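Local coordinates for protein nodulation fucosyltransferase NodZ (Bradyrhizobium sp., PDB 2HHC) that is a fucosyltransferase of the NodZ family, a nodulation protein with the two-domain architecture of the GT-B clan, at residues R155-A160 and A267-Y272. Residues are numbered along the deposited sequence; the frame is centred on the assembly and turned at random.
Sequences RARIDA and ALIDMY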
# COMPACT_ATOMS: atom_id res chain seq x y z
N ARG A 155 -4.13 15.44 3.54
CA ARG A 155 -4.80 15.92 2.32
C ARG A 155 -4.39 17.33 1.98
O ARG A 155 -4.17 17.64 0.82
CB ARG A 155 -6.33 15.80 2.43
CG ARG A 155 -6.73 14.35 2.42
CD ARG A 155 -8.13 14.10 2.12
NE ARG A 155 -8.72 13.97 3.38
CZ ARG A 155 -9.33 14.94 4.03
NH1 ARG A 155 -9.48 16.12 3.45
NH2 ARG A 155 -9.79 14.69 5.22
N ALA A 156 -4.24 18.21 2.98
CA ALA A 156 -3.88 19.59 2.68
C ALA A 156 -2.50 19.71 2.07
O ALA A 156 -2.25 20.51 1.17
CB ALA A 156 -3.95 20.44 3.91
N ARG A 157 -1.57 18.85 2.48
CA ARG A 157 -0.27 18.83 1.92
C ARG A 157 -0.30 18.36 0.46
O ARG A 157 0.33 18.91 -0.40
CB ARG A 157 0.68 17.96 2.79
CG ARG A 157 0.97 18.63 4.12
CD ARG A 157 1.73 17.73 5.11
NE ARG A 157 3.09 17.50 4.64
CZ ARG A 157 3.96 16.64 5.19
NH1 ARG A 157 3.62 15.88 6.19
NH2 ARG A 157 5.16 16.50 4.66
N ILE A 158 -1.06 17.27 0.20
CA ILE A 158 -1.23 16.78 -1.16
C ILE A 158 -1.84 17.88 -2.08
O ILE A 158 -1.38 18.10 -3.19
CB ILE A 158 -2.16 15.54 -1.15
CG1 ILE A 158 -1.42 14.33 -0.55
CG2 ILE A 158 -2.64 15.18 -2.58
CD1 ILE A 158 -2.31 13.16 -0.16
N ASP A 159 -2.86 18.55 -1.57
CA ASP A 159 -3.59 19.57 -2.31
C ASP A 159 -2.64 20.71 -2.67
O ASP A 159 -2.64 21.19 -3.79
CB ASP A 159 -4.81 20.09 -1.51
CG ASP A 159 -5.90 19.01 -1.28
OD1 ASP A 159 -5.90 18.02 -2.04
OD2 ASP A 159 -6.71 19.17 -0.36
N ALA A 160 -1.89 21.21 -1.68
CA ALA A 160 -0.93 22.29 -1.95
C ALA A 160 0.10 21.90 -2.99
O ALA A 160 0.38 22.65 -3.93
CB ALA A 160 -0.28 22.74 -0.68
N ALA A 267 5.24 9.07 3.07
CA ALA A 267 4.97 7.93 2.21
C ALA A 267 3.61 8.07 1.53
O ALA A 267 3.47 7.87 0.33
CB ALA A 267 5.06 6.66 2.99
N LEU A 268 2.59 8.41 2.31
CA LEU A 268 1.24 8.52 1.77
C LEU A 268 1.12 9.66 0.77
O LEU A 268 0.46 9.51 -0.27
CB LEU A 268 0.22 8.67 2.91
CG LEU A 268 0.01 7.41 3.75
CD1 LEU A 268 -0.66 7.69 5.07
CD2 LEU A 268 -0.75 6.30 2.96
N ILE A 269 1.73 10.80 1.08
CA ILE A 269 1.73 11.90 0.16
C ILE A 269 2.29 11.48 -1.21
O ILE A 269 1.70 11.76 -2.29
CB ILE A 269 2.47 13.13 0.74
CG1 ILE A 269 1.71 13.69 1.93
CG2 ILE A 269 2.68 14.21 -0.34
CD1 ILE A 269 2.57 14.58 2.84
N ASP A 270 3.45 10.81 -1.19
CA ASP A 270 4.05 10.34 -2.44
C ASP A 270 3.16 9.31 -3.15
O ASP A 270 2.94 9.36 -4.37
CB ASP A 270 5.38 9.65 -2.15
CG ASP A 270 6.56 10.63 -1.97
OD1 ASP A 270 6.38 11.84 -2.21
OD2 ASP A 270 7.67 10.13 -1.57
N MET A 271 2.59 8.36 -2.41
CA MET A 271 1.77 7.28 -3.00
C MET A 271 0.55 7.86 -3.72
O MET A 271 0.20 7.44 -4.82
CB MET A 271 1.34 6.28 -1.92
CG MET A 271 2.44 5.46 -1.39
SD MET A 271 1.84 4.52 -0.01
CE MET A 271 0.70 3.54 -0.81
N TYR A 272 -0.12 8.82 -3.06
CA TYR A 272 -1.30 9.43 -3.62
C TYR A 272 -0.98 10.39 -4.77
O TYR A 272 -1.70 10.42 -5.77
CB TYR A 272 -2.09 10.08 -2.47
CG TYR A 272 -2.98 9.12 -1.71
CD1 TYR A 272 -2.49 8.17 -0.84
CD2 TYR A 272 -4.38 9.19 -1.82
CE1 TYR A 272 -3.28 7.32 -0.16
CE2 TYR A 272 -5.17 8.35 -1.12
CZ TYR A 272 -4.66 7.41 -0.28
OH TYR A 272 -5.47 6.54 0.44
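Two helices of the C-terminal Rossmann-like half of this GT-B protein, 152-166 and 258-274, pack against each other through Arg-157 and Ile-158 on one side and Ile-269 and Tyr-272 on the other. The segment axes approach to 9.8 Å and cross at -45°, the two helices running broadly the same way. The nearest pair of CA atoms is that of Ile-158 and Ile-269, 5.9 Å apart. The CB of Ile-269 is directed toward helix 152-166, and its side chain lies between two neighbours of different character. Its CG1 meets CG1 of Ile-158 at 4.0 Å, the two isoleucines sliding past one another in opposite directions, and CG1 of Ile-158 also rests on the backbone CA of Ile-269. The CD1 methyl of Ile-269 turns away from Ile-158 and stands over the centre of one face of the Arg-157 guanidinium, 3.4 Å from CZ of that arginine. Helix 258-274 leads directly into strand 279-283, a central parallel strand of the sheet in this half, while helix 152-166 precedes strand 170-176 beside it, so the contact joins the helices connected to two adjacent strands. The arginine chain crosses Ile-269 at about a right angle; its bend at chi3 (69°) brings the guanidinium to the methyl, and a salt bridge from NH1 to Glu-262, earlier on helix 258-274, ties its polar end to the same helix. At the other end of the contact, CD1 of Ile-158 reaches CB of Tyr-272 at 3.9 Å, approaching the ring obliquely. The tyrosine ring itself leads away from helix 152-166 and meets that of Tyr-292. Ile-154 and Leu-161 of helix 152-166 also touch Ile-269.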